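Meta cleavage compound hydrolase (Janthinobacterium, PDB 1J1I) hydrolyses a carbon-carbon bond of a meta-cleavage product, a hydroxy-oxo-(aminophenyl)hexadienoate, in carbazole degradation, probably releasing anthranilate. Local coordinates at residues 113-116 / 117-121; 189-192 / 193-196; 246-249 / 250-253. One frame throughout, in Å; residues are numbered along the deposited sequence.

How the interactions relate
All three contacts are local, each within one unbroken run of chain, so none encloses a long loop; they follow in series, neither nesting nor crossing. Interaction 1 comes first, where strand 108-113 turns into helix 114-126 near the centre of the chain, a bend that carries Ser114, the probable nucleophile. Interaction 2 follows at the joint of helices 179-190 and 192-208, in the insertion between strands 131-137 and 225-230. Interaction 3 turns helix 238-247 into strand 251-256, at the sheet edge that meets the second subunit. Centres of interactions 2 and 3 lie about 37 Å apart, on opposite sides of the chain's centre; interaction 1 is nearer to each.

Interaction 1: 113-116 / 117-121; sequences NSMG and GATGL
With chi1 at -58°, Thr119 holds OG1 beside its own backbone N and CG2 anti to that N, a setting that turns the hydroxyl back down the helix to donate to Met115 O, 3.0 Å from OG1. This stretch is the nucleophile elbow of the alpha/beta-hydrolase fold: strand 108-113 ends, Ser114, the probable nucleophile, sits on the sharp bend, and helix 114-126 leads away. The strain is measurable, since Ser114 has phi 39° and psi -115°, whereas Met115 onward is regularly helical. The Ser114 hydroxyl hydrogen-bonds to Asn113 OD1, with OG 2.7 Å from it and above the amide carbonyl plane rather than on a lone pair. The Ser114 side chain also touches that of His261, consistent with a catalytic triad completed by Asp233, and Asn113 ND2 is bonded to His261 O.

Beyond the bend the first amide is poorly aligned and the next ones are regular. Gly117 N makes two weak bonds, to Asn113 O at 3.2 Å and to Ser114 O at 2.8 Å, while Ala118 N reaches Ser114 O at 2.9 Å, nearly in line with the carbonyl. A beta-carbon on Gly117 would come within 3.1 Å of Ser114 O, a tight approach that the glycine avoids. Met115 O is gripped twice, because Thr119 N also donates to it, at 3.0 Å, and approaches from the face of the carbonyl plane opposite to OG1. Thr119 OG1 has a further hydrogen-bond partner in Gln88 NE2, which links this turn to helix 88-101. One residue on, Gly120 N donates to Gly116 O at 3.0 Å, tilted out of that carbonyl's plane.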
loop_
_atom_site.group_PDB
_atom_site.type_symbol
_atom_site.label_atom_id
_atom_site.label_comp_id
_atom_site.label_asym_id
_atom_site.label_seq_id
_atom_site.Cartn_x
_atom_site.Cartn_y
_atom_site.Cartn_z
ATOM N N ASN A 113 -5.282 -14.233 6.539
ATOM C CA ASN A 113 -5.658 -14.437 5.145
ATOM C C ASN A 113 -7.036 -15.091 5.106
ATOM O O ASN A 113 -7.318 -15.980 5.906
ATOM C CB ASN A 113 -4.633 -15.344 4.459
ATOM C CG ASN A 113 -5.059 -15.755 3.066
ATOM O OD1 ASN A 113 -5.699 -16.789 2.880
ATOM N ND2 ASN A 113 -4.715 -14.935 2.076
ATOM N N SER A 114 -7.886 -14.636 4.188
ATOM C CA SER A 114 -9.241 -15.163 4.029
ATOM C C SER A 114 -9.938 -15.483 5.363
ATOM O O SER A 114 -10.202 -14.575 6.147
ATOM C CB SER A 114 -9.217 -16.396 3.109
ATOM O OG SER A 114 -8.290 -17.368 3.556
ATOM N N MET A 115 -10.247 -16.755 5.628
ATOM C CA MET A 115 -10.913 -17.117 6.889
ATOM C C MET A 115 -10.142 -16.615 8.116
ATOM O O MET A 115 -10.739 -16.211 9.116
ATOM C CB MET A 115 -11.093 -18.641 7.004
ATOM C CG MET A 115 -11.706 -19.077 8.345
ATOM S SD MET A 115 -11.901 -20.885 8.494
ATOM C CE MET A 115 -13.298 -21.161 7.411
ATOM N N GLY A 116 -8.817 -16.659 8.041
ATOM C CA GLY A 116 -7.999 -16.188 9.144
ATOM C C GLY A 116 -8.201 -14.693 9.317
ATOM O O GLY A 116 -8.166 -14.167 10.432
ATOM N N GLY A 117 -8.419 -14.005 8.199
ATOM C CA GLY A 117 -8.643 -12.571 8.245
ATOM C C GLY A 117 -9.985 -12.263 8.888
ATOM O O GLY A 117 -10.094 -11.362 9.719
ATOM N N ALA A 118 -11.009 -13.028 8.519
ATOM C CA ALA A 118 -12.342 -12.825 9.092
ATOM C C ALA A 118 -12.295 -13.045 10.604
ATOM O O ALA A 118 -12.961 -12.344 11.374
ATOM C CB ALA A 118 -13.340 -13.791 8.458
ATOM N N THR A 119 -11.496 -14.019 11.031
ATOM C CA THR A 119 -11.387 -14.328 12.449
ATOM C C THR A 119 -10.632 -13.227 13.200
ATOM O O THR A 119 -10.998 -12.873 14.319
ATOM C CB THR A 119 -10.717 -15.710 12.658
ATOM O OG1 THR A 119 -11.489 -16.715 11.981
ATOM C CG2 THR A 119 -10.660 -16.064 14.143
ATOM N N GLY A 120 -9.590 -12.681 12.580
ATOM C CA GLY A 120 -8.844 -11.601 13.202
ATOM C C GLY A 120 -9.737 -10.372 13.303
ATOM O O GLY A 120 -9.706 -9.626 14.296
ATOM N N LEU A 121 -10.547 -10.166 12.270
ATOM C CA LEU A 121 -11.469 -9.037 12.227
ATOM C C LEU A 121 -12.480 -9.174 13.362
ATOM O O LEU A 121 -12.783 -8.203 14.057
ATOM C CB LEU A 121 -12.187 -8.997 10.867
ATOM C CG LEU A 121 -12.976 -7.727 10.506
ATOM C CD1 LEU A 121 -13.267 -7.711 9.011
ATOM C CD2 LEU A 121 -14.271 -7.656 11.302
#

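Interaction 2: 189-192 / 193-196; sequences ATDE and ATRK
Ala193 brings its methyl against the carboxylate of Asp191, CB lying 3.6 Å from OD2, and so flanks the oxygen that Thr194 grips twice. Thr194 OG1 donates to Asp191 OD2 at 2.7 Å, on the anti side and only 16° out of the carboxylate plane; its backbone N donates to the same OD2 at 3.1 Å, but from above that plane, 40° out of it. The two side chains cross at about a right angle. What presents OD2 to both donors is the torsion of Asp191, whose CG stands anti to the backbone N (chi1 177°) and folds the carboxylate over the first turn of the next helix.

By this evidence Asp191 is the N-cap of helix 192-208, and being also the first residue to leave helical geometry after helix 179-190, it is the joint between the two helices. Both helices belong to the insertion between strands 131-137 and 225-230, where alpha/beta hydrolases commonly carry their cap domain. The negative carboxylate at the helix start would probably interact favourably with the helix dipole.

Arg195 continues the turn through its backbone: N donates to Asp191 O at 2.8 Å, almost in line with the carbonyl. Its CB lies 3.7 Å from Ala189 O, a buried oxygen with no hydrogen-bond partner in the model, while the extended chain carries the guanidinium away to a cation-pi contact with Phe158. At Lys196, N donates to Glu192 O at 2.9 Å; NZ leads off toward a long, weak ion pair with Asp83.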
loop_
_atom_site.group_PDB
_atom_site.type_symbol
_atom_site.label_atom_id
_atom_site.label_comp_id
_atom_site.label_asym_id
_atom_site.label_seq_id
_atom_site.Cartn_x
_atom_site.Cartn_y
_atom_site.Cartn_z
ATOM N N ALA A 189 -4.426 -32.127 4.539
ATOM C CA ALA A 189 -5.810 -32.231 4.085
ATOM C C ALA A 189 -6.361 -33.651 4.095
ATOM O O ALA A 189 -7.577 -33.849 4.176
ATOM C CB ALA A 189 -5.938 -31.640 2.682
ATOM N N THR A 190 -5.467 -34.632 4.011
ATOM C CA THR A 190 -5.863 -36.034 3.992
ATOM C C THR A 190 -6.058 -36.621 5.386
ATOM O O THR A 190 -6.892 -37.507 5.574
ATOM C CB THR A 190 -4.831 -36.885 3.219
ATOM O OG1 THR A 190 -4.889 -36.547 1.829
ATOM C CG2 THR A 190 -5.121 -38.370 3.388
ATOM N N ASP A 191 -5.285 -36.136 6.355
ATOM C CA ASP A 191 -5.401 -36.607 7.733
ATOM C C ASP A 191 -6.892 -36.660 8.062
ATOM O O ASP A 191 -7.555 -35.622 8.111
ATOM C CB ASP A 191 -4.686 -35.638 8.676
ATOM C CG ASP A 191 -4.836 -36.021 10.132
ATOM O OD1 ASP A 191 -4.326 -37.090 10.518
ATOM O OD2 ASP A 191 -5.465 -35.253 10.892
ATOM N N GLU A 192 -7.421 -37.861 8.283
ATOM C CA GLU A 192 -8.847 -37.998 8.557
ATOM C C GLU A 192 -9.432 -37.102 9.644
ATOM O O GLU A 192 -10.551 -36.617 9.492
ATOM C CB GLU A 192 -9.218 -39.467 8.810
ATOM C CG GLU A 192 -8.178 -40.305 9.519
ATOM C CD GLU A 192 -8.442 -41.795 9.351
ATOM O OE1 GLU A 192 -9.569 -42.241 9.665
ATOM O OE2 GLU A 192 -7.524 -42.519 8.904
ATOM N N ALA A 193 -8.699 -36.861 10.729
ATOM C CA ALA A 193 -9.225 -35.989 11.781
ATOM C C ALA A 193 -9.347 -34.562 11.240
ATOM O O ALA A 193 -10.339 -33.868 11.479
ATOM C CB ALA A 193 -8.309 -36.008 12.996
ATOM N N THR A 194 -8.323 -34.135 10.509
ATOM C CA THR A 194 -8.291 -32.801 9.920
ATOM C C THR A 194 -9.393 -32.668 8.872
ATOM O O THR A 194 -10.055 -31.634 8.772
ATOM C CB THR A 194 -6.930 -32.533 9.251
ATOM O OG1 THR A 194 -5.885 -32.695 10.221
ATOM C CG2 THR A 194 -6.880 -31.118 8.686
ATOM N N ARG A 195 -9.587 -33.726 8.093
ATOM C CA ARG A 195 -10.607 -33.720 7.057
ATOM C C ARG A 195 -12.004 -33.654 7.659
ATOM O O ARG A 195 -12.874 -32.961 7.137
ATOM C CB ARG A 195 -10.477 -34.963 6.172
ATOM C CG ARG A 195 -11.563 -35.064 5.113
ATOM C CD ARG A 195 -11.324 -36.227 4.171
ATOM N NE ARG A 195 -12.346 -36.287 3.129
ATOM C CZ ARG A 195 -12.291 -37.092 2.073
ATOM N NH1 ARG A 195 -11.258 -37.910 1.910
ATOM N NH2 ARG A 195 -13.267 -37.076 1.175
ATOM N N LYS A 196 -12.215 -34.371 8.760
ATOM C CA LYS A 196 -13.514 -34.374 9.421
ATOM C C LYS A 196 -13.869 -32.980 9.939
ATOM O O LYS A 196 -15.005 -32.524 9.790
ATOM C CB LYS A 196 -13.522 -35.371 10.583
ATOM C CG LYS A 196 -14.857 -35.467 11.312
ATOM C CD LYS A 196 -14.811 -36.512 12.423
ATOM C CE LYS A 196 -16.147 -36.631 13.148
ATOM N NZ LYS A 196 -16.540 -35.369 13.837
#

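Interaction 3: 246-249 / 250-253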
loop_
_atom_site.group_PDB
_atom_site.type_symbol
_atom_site.label_atom_id
_atom_site.label_comp_id
_atom_site.label_asym_id
_atom_site.label_seq_id
_atom_site.Cartn_x
_atom_site.Cartn_y
_atom_site.Cartn_z
ATOM N N ASP A 246 -13.740 1.698 2.704
ATOM C CA ASP A 246 -14.821 2.644 2.941
ATOM C C ASP A 246 -15.417 2.437 4.343
ATOM O O ASP A 246 -15.756 3.395 5.040
ATOM C CB ASP A 246 -15.906 2.444 1.882
ATOM C CG ASP A 246 -17.043 3.428 2.021
ATOM O OD1 ASP A 246 -16.801 4.645 1.875
ATOM O OD2 ASP A 246 -18.180 2.981 2.279
ATOM N N LEU A 247 -15.517 1.178 4.754
ATOM C CA LEU A 247 -16.098 0.824 6.049
ATOM C C LEU A 247 -15.204 1.003 7.271
ATOM O O LEU A 247 -15.665 1.460 8.317
ATOM C CB LEU A 247 -16.586 -0.623 6.002
ATOM C CG LEU A 247 -17.674 -0.909 4.966
ATOM C CD1 LEU A 247 -17.863 -2.408 4.835
ATOM C CD2 LEU A 247 -18.970 -0.219 5.380
ATOM N N ILE A 248 -13.935 0.627 7.151
ATOM C CA ILE A 248 -13.009 0.738 8.272
ATOM C C ILE A 248 -12.344 2.122 8.282
ATOM O O ILE A 248 -11.532 2.451 7.415
ATOM C CB ILE A 248 -11.962 -0.394 8.198
ATOM C CG1 ILE A 248 -12.691 -1.743 8.141
ATOM C CG2 ILE A 248 -11.039 -0.355 9.421
ATOM C CD1 ILE A 248 -11.782 -2.948 7.956
ATOM N N ASP A 249 -12.692 2.934 9.274
ATOM C CA ASP A 249 -12.163 4.293 9.356
ATOM C C ASP A 249 -10.649 4.450 9.412
ATOM O O ASP A 249 -10.102 5.371 8.805
ATOM C CB ASP A 249 -12.762 5.037 10.547
ATOM C CG ASP A 249 -12.550 6.537 10.446
ATOM O OD1 ASP A 249 -13.168 7.160 9.560
ATOM O OD2 ASP A 249 -11.758 7.086 11.231
ATOM N N ASP A 250 -9.963 3.585 10.149
ATOM C CA ASP A 250 -8.514 3.712 10.227
ATOM C C ASP A 250 -7.811 2.659 9.383
ATOM O O ASP A 250 -6.838 2.035 9.817
ATOM C CB ASP A 250 -8.048 3.621 11.679
ATOM C CG ASP A 250 -6.735 4.352 11.910
ATOM O OD1 ASP A 250 -6.531 5.400 11.258
ATOM O OD2 ASP A 250 -5.922 3.895 12.741
ATOM N N SER A 251 -8.294 2.476 8.162
ATOM C CA SER A 251 -7.698 1.483 7.279
ATOM C C SER A 251 -6.876 2.052 6.129
ATOM O O SER A 251 -7.249 3.042 5.497
ATOM C CB SER A 251 -8.778 0.557 6.706
ATOM O OG SER A 251 -9.707 1.257 5.891
ATOM N N TRP A 252 -5.741 1.403 5.895
ATOM C CA TRP A 252 -4.820 1.730 4.812
ATOM C C TRP A 252 -5.078 0.630 3.795
ATOM O O TRP A 252 -5.573 -0.440 4.153
ATOM C CB TRP A 252 -3.375 1.623 5.288
ATOM C CG TRP A 252 -2.818 2.832 5.971
ATOM C CD1 TRP A 252 -1.944 3.740 5.439
ATOM C CD2 TRP A 252 -3.048 3.242 7.326
ATOM N NE1 TRP A 252 -1.607 4.682 6.379
ATOM C CE2 TRP A 252 -2.267 4.401 7.549
ATOM C CE3 TRP A 252 -3.829 2.737 8.379
ATOM C CZ2 TRP A 252 -2.253 5.073 8.775
ATOM C CZ3 TRP A 252 -3.814 3.406 9.605
ATOM C CH2 TRP A 252 -3.026 4.559 9.792
ATOM N N GLY A 253 -4.748 0.883 2.533
ATOM C CA GLY A 253 -4.955 -0.129 1.520
ATOM C C GLY A 253 -3.671 -0.411 0.763
ATOM O O GLY A 253 -2.888 0.510 0.509
#
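Ile248 and Ser251 are the ends of a type I beta turn, their CA atoms 5.5 Å apart, and the usual closing bond, Ser251 N to Ile248 O at 3.3 Å, is weak. The turn joins helix 238-247 to strand 251-256 in the last beta-alpha-beta unit of the alpha/beta-hydrolase sheet. A side chain strengthens the closure: Ser251 OG, with chi1 at 63°, lies between its own N and carbonyl carbon and donates to Ile248 O at 2.7 Å, tilted 21° from the carbonyl plane. The same oxygen thus meets both the amide and the hydroxyl. Ile248 packs its CG2 3.6 Å from Ser251 CB, and the rest of its side chain leads off toward Ile218 and Val221. Replacing Ser251 by an alanine would remove the hydroxyl and would probably leave Ile248 O with just the weak amide bond, the turn less firmly closed.

Beyond the turn, Gly253 extends the sheet into the second subunit by antiparallel pairing. On the turn itself, Asp249 OD2 is hydrogen-bonded to His258 NE2 of the second subunit and lies 5.5 Å from Asp250 OD1.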